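Local structure of nitroreductase (Desulfitobacterium hafniense, 3PXV) at residues I97-D102 with Q118-A123; I51-K54 with L58-E61. The protein probably acts as an FMN-dependent oxidoreductase of the nitroreductase family, a dimer that carries bound flavin mononucleotide. One frame throughout, in Å; residues are numbered along the deposited sequence.

Contact 1. Residues I97-D102 with Q118-A123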
loop_
_atom_site.group_PDB
_atom_site.type_symbol
_atom_site.label_atom_id
_atom_site.label_comp_id
_atom_site.label_asym_id
_atom_site.label_seq_id
_atom_site.Cartn_x
_atom_site.Cartn_y
_atom_site.Cartn_z
ATOM N N ILE B 97 3.503 4.145 14.403
ATOM C CA ILE B 97 2.370 4.826 13.841
ATOM C C ILE B 97 1.321 3.765 13.669
ATOM O O ILE B 97 1.576 2.741 13.025
ATOM C CB ILE B 97 2.698 5.473 12.524
ATOM C CG1 ILE B 97 3.602 6.682 12.793
ATOM C CG2 ILE B 97 1.411 5.869 11.823
ATOM C CD1 ILE B 97 4.082 7.409 11.545
ATOM N N VAL B 98 0.173 3.985 14.301
ATOM C CA VAL B 98 -0.981 3.091 14.210
ATOM C C VAL B 98 -1.942 3.675 13.199
ATOM O O VAL B 98 -2.246 4.857 13.275
ATOM C CB VAL B 98 -1.673 2.944 15.585
ATOM C CG1 VAL B 98 -2.917 2.056 15.480
ATOM C CG2 VAL B 98 -0.645 2.366 16.615
ATOM N N VAL B 99 -2.392 2.855 12.239
ATOM C CA VAL B 99 -3.315 3.282 11.189
ATOM C C VAL B 99 -4.653 2.572 11.315
ATOM O O VAL B 99 -4.820 1.448 10.858
ATOM C CB VAL B 99 -2.754 3.064 9.770
ATOM C CG1 VAL B 99 -3.700 3.678 8.742
ATOM C CG2 VAL B 99 -1.417 3.696 9.632
ATOM N N PRO B 100 -5.604 3.199 12.011
ATOM C CA PRO B 100 -6.919 2.596 12.094
ATOM C C PRO B 100 -7.694 2.852 10.800
ATOM O O PRO B 100 -7.375 3.768 10.050
ATOM C CB PRO B 100 -7.562 3.353 13.262
ATOM C CG PRO B 100 -6.962 4.691 13.169
ATOM C CD PRO B 100 -5.522 4.416 12.835
ATOM N N ILE B 101 -8.716 2.061 10.545
ATOM C CA ILE B 101 -9.453 2.208 9.303
ATOM C C ILE B 101 -10.947 2.035 9.528
ATOM O O ILE B 101 -11.374 1.460 10.540
ATOM C CB ILE B 101 -8.953 1.207 8.201
ATOM C CG1 ILE B 101 -9.151 -0.245 8.609
ATOM C CG2 ILE B 101 -7.488 1.399 7.853
ATOM C CD1 ILE B 101 -8.985 -1.181 7.407
ATOM N N ASP B 102 -11.730 2.560 8.584
ATOM C CA ASP B 102 -13.180 2.444 8.607
ATOM C C ASP B 102 -13.476 1.065 8.013
ATOM O O ASP B 102 -13.150 0.817 6.869
ATOM C CB ASP B 102 -13.805 3.562 7.768
ATOM C CG ASP B 102 -15.346 3.600 7.844
ATOM O OD1 ASP B 102 -15.968 2.662 8.363
ATOM O OD2 ASP B 102 -15.932 4.602 7.379
ATOM N N GLN B 118 3.074 1.770 3.379
ATOM C CA GLN B 118 4.287 1.757 2.537
ATOM C C GLN B 118 4.826 3.182 2.423
ATOM O O GLN B 118 6.031 3.392 2.480
ATOM C CB GLN B 118 4.028 1.129 1.156
ATOM C CG GLN B 118 5.208 1.114 0.199
ATOM C CD GLN B 118 6.407 0.288 0.656
ATOM O OE1 GLN B 118 6.516 -0.068 1.805
ATOM N NE2 GLN B 118 7.325 0.002 -0.260
ATOM N N THR B 119 3.951 4.169 2.292
ATOM C CA THR B 119 4.426 5.554 2.218
ATOM C C THR B 119 5.201 5.914 3.497
ATOM O O THR B 119 6.271 6.538 3.442
ATOM C CB THR B 119 3.293 6.499 2.014
ATOM O OG1 THR B 119 2.580 6.109 0.838
ATOM C CG2 THR B 119 3.813 7.933 1.872
ATOM N N ILE B 120 4.683 5.480 4.645
ATOM C CA ILE B 120 5.385 5.673 5.907
ATOM C C ILE B 120 6.765 4.988 5.868
ATOM O O ILE B 120 7.793 5.619 6.159
ATOM C CB ILE B 120 4.598 5.087 7.121
ATOM C CG1 ILE B 120 3.293 5.855 7.330
ATOM C CG2 ILE B 120 5.493 5.102 8.373
ATOM C CD1 ILE B 120 2.414 5.369 8.462
ATOM N N ALA B 121 6.782 3.706 5.500
ATOM C CA ALA B 121 8.019 2.936 5.543
ATOM C C ALA B 121 9.074 3.550 4.641
ATOM O O ALA B 121 10.240 3.677 5.041
ATOM C CB ALA B 121 7.771 1.445 5.190
ATOM N N LEU B 122 8.675 3.954 3.437
ATOM C CA LEU B 122 9.636 4.563 2.513
ATOM C C LEU B 122 10.102 5.917 3.035
ATOM O O LEU B 122 11.305 6.234 2.991
ATOM C CB LEU B 122 9.083 4.652 1.072
ATOM C CG LEU B 122 8.814 3.295 0.416
ATOM C CD1 LEU B 122 8.343 3.472 -1.005
ATOM C CD2 LEU B 122 10.043 2.390 0.437
ATOM N N ALA B 123 9.172 6.717 3.555
ATOM C CA ALA B 123 9.572 8.020 4.123
ATOM C C ALA B 123 10.556 7.830 5.290
ATOM O O ALA B 123 11.562 8.512 5.379
ATOM C CB ALA B 123 8.353 8.844 4.540
#
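The CA atoms of Ile97 and Ile120 stand 8.5 Å apart, the closest pair of CA atoms between the two segments. From there the strand climbs away: the Val99 CA is already 10.4 Å from the Ile120 CA, and the Asp102 CA is 19.0 Å from it. This is helix-on-sheet packing in the FMN-dependent nitroreductase fold, where strand 95-101 belongs to the antiparallel sheet and helix 106-126 lies against one of its faces. Backbone bonds such as Leu122 N to Gln118 O at 2.9 Å keep residues 118-123 a regular helix, from which Ile120 faces the strand.

Ile120 bridges the gap. With CG1 turned away from the carbonyl carbon (chi1 -66°) and an extended chi2 of 179°, its CD1 becomes the far end of a straight arm aimed at the sheet. Ile97 points back, and the two side chains meet tip to tip. In Ile97, a chi1 of -72° puts CG1 beside the backbone N and leaves CG2 anti to it; CG2 gives the closest approach, while the CG1-CD1 branch of Ile97 comes alongside the same Ile120 methyl. Val99, two residues on and so on the same strand face, adds a looser touch through CG2.

The contact is buried and wholly apolar across the two segments. Ile32 of helix 26-36 packs on both Ile97 and Ile120, and Val99 continues onto Leu116 and Cys117 of helix 106-126. Elsewhere on that helix, Leu122 meets Leu122 of the second subunit, so one helix serves both the core and the dimer interface. The bound FMN is about 10 Å from the Val99 side chain. The Ile120 CD1 methyl is thus shared, 3.5 Å from Ile97 CG2, 4.1 Å from Ile97 CD1 and 4.3 Å from Val99 CG2.

Contact 2. Residues I51-K54 with L58-E61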
loop_
_atom_site.group_PDB
_atom_site.type_symbol
_atom_site.label_atom_id
_atom_site.label_comp_id
_atom_site.label_asym_id
_atom_site.label_seq_id
_atom_site.Cartn_x
_atom_site.Cartn_y
_atom_site.Cartn_z
ATOM N N ILE B 51 -1.866 7.988 13.655
ATOM C CA ILE B 51 -1.661 8.182 15.073
ATOM C C ILE B 51 -0.210 7.854 15.420
ATOM O O ILE B 51 0.182 6.689 15.404
ATOM C CB ILE B 51 -2.644 7.286 15.883
ATOM C CG1 ILE B 51 -4.082 7.587 15.480
ATOM C CG2 ILE B 51 -2.477 7.498 17.397
ATOM C CD1 ILE B 51 -5.068 6.677 16.093
ATOM N N VAL B 52 0.583 8.881 15.725
ATOM C CA VAL B 52 2.004 8.705 16.070
ATOM C C VAL B 52 2.085 8.442 17.556
ATOM O O VAL B 52 1.912 9.358 18.356
ATOM C CB VAL B 52 2.874 9.970 15.735
ATOM C CG1 VAL B 52 4.296 9.778 16.235
ATOM C CG2 VAL B 52 2.894 10.252 14.234
ATOM N N VAL B 53 2.358 7.197 17.922
ATOM C CA VAL B 53 2.380 6.792 19.308
ATOM C C VAL B 53 3.797 6.776 19.850
ATOM O O VAL B 53 4.653 6.138 19.285
ATOM C CB VAL B 53 1.743 5.390 19.490
ATOM C CG1 VAL B 53 1.662 5.039 20.966
ATOM C CG2 VAL B 53 0.370 5.357 18.879
ATOM N N LYS B 54 4.015 7.486 20.950
ATOM C CA LYS B 54 5.316 7.560 21.630
ATOM C C LYS B 54 5.248 7.139 23.105
ATOM O O LYS B 54 6.271 7.047 23.755
ATOM C CB LYS B 54 5.869 8.997 21.594
ATOM C CG LYS B 54 5.920 9.610 20.204
ATOM C CD LYS B 54 6.844 10.816 20.128
ATOM C CE LYS B 54 6.549 11.888 21.106
ATOM N NZ LYS B 54 7.539 12.987 21.009
ATOM N N LEU B 58 1.620 2.625 27.125
ATOM C CA LEU B 58 0.554 2.131 26.242
ATOM C C LEU B 58 1.121 1.079 25.296
ATOM O O LEU B 58 0.492 0.069 25.041
ATOM C CB LEU B 58 -0.095 3.296 25.465
ATOM C CG LEU B 58 -1.198 3.007 24.433
ATOM C CD1 LEU B 58 -2.352 2.211 25.028
ATOM C CD2 LEU B 58 -1.717 4.293 23.837
HETATM N N MSE B 59 2.319 1.322 24.779
HETATM C CA MSE B 59 2.953 0.374 23.874
HETATM C C MSE B 59 3.185 -0.973 24.566
HETATM O O MSE B 59 2.825 -2.008 24.018
HETATM C CB MSE B 59 4.255 0.945 23.307
HETATM C CG MSE B 59 4.039 2.073 22.279
HETATM SE SE MSE B 59 5.618 2.348 21.229
HETATM C CE MSE B 59 5.655 0.620 20.416
ATOM N N GLN B 60 3.772 -0.951 25.771
ATOM C CA GLN B 60 4.000 -2.180 26.557
ATOM C C GLN B 60 2.694 -2.912 26.868
ATOM O O GLN B 60 2.648 -4.140 26.855
ATOM C CB GLN B 60 4.737 -1.895 27.887
ATOM C CG GLN B 60 6.216 -1.454 27.772
ATOM C CD GLN B 60 6.891 -1.235 29.158
ATOM O OE1 GLN B 60 6.260 -0.773 30.105
ATOM N NE2 GLN B 60 8.177 -1.570 29.256
ATOM N N GLU B 61 1.633 -2.167 27.152
ATOM C CA GLU B 61 0.361 -2.804 27.493
ATOM C C GLU B 61 -0.251 -3.516 26.302
ATOM O O GLU B 61 -0.742 -4.624 26.429
ATOM C CB GLU B 61 -0.616 -1.799 28.119
ATOM C CG GLU B 61 -0.201 -1.326 29.515
ATOM C CD GLU B 61 -1.236 -0.452 30.210
ATOM O OE1 GLU B 61 -2.420 -0.494 29.819
ATOM O OE2 GLU B 61 -0.873 0.261 31.181
#
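Glu61 OE1, on the same helical turn as the Leu58 and Met59 that meet Val53, is held by two salt bridges, from Arg153 NH1 and Arg146 NH2. Two arginines on one carboxylate oxygen would be expected to favour its ionised form and tie this turn to helix 147-154 and the loop before it.

Between the segments themselves the contact is apolar and modest, burying 125 Å² in all. Val53, the last residue of its strand, supplies one methyl, CG1, to both partners. Its chi1 of -175° puts CG1 anti to the backbone N; the nearest approach is 4.0 Å, from Val53 CG1 to Met59 CG. Met59, a selenomethionine, runs by the valine, antiparallel in sense; its chi1 (-72°) sets CG anti to the carbonyl carbon, and the bend at chi3 (63°) only turns the terminal methyl. Leu58 is looser, with CD2 4.5 Å from Val53 CG1.

Strand 50-53 and helix 56-72 thus pack across the short connection at residues 54-55. Leu154 of helix 147-154 touches both Val53 and Leu58, Met59 reaches Met96 of strand 95-101, and a strand of the second subunit pairs in parallel with residues 51 to 53.

In the fold
Contact 2 closes before contact 1 opens along the chain, and their centres lie 14 Å apart. They share one antiparallel sheet, in which strands 50-53 and 95-101 are neighbours, joined by a probable hydrogen bond from Val98 N to Ile51 O at 2.9 Å. The contacts use opposite faces of that sheet. On one, Val52 and Ile97 pack together beneath helices 26-36 and 106-126; on the other, Val53 and Val98 pack together beside helices 56-72 and 147-154. Both also reach the second subunit, contact 1 through helix 106-126 and contact 2 through the strand that continues the sheet, so helix 106-126 and strand 50-53 each serve both the core and the dimer interface.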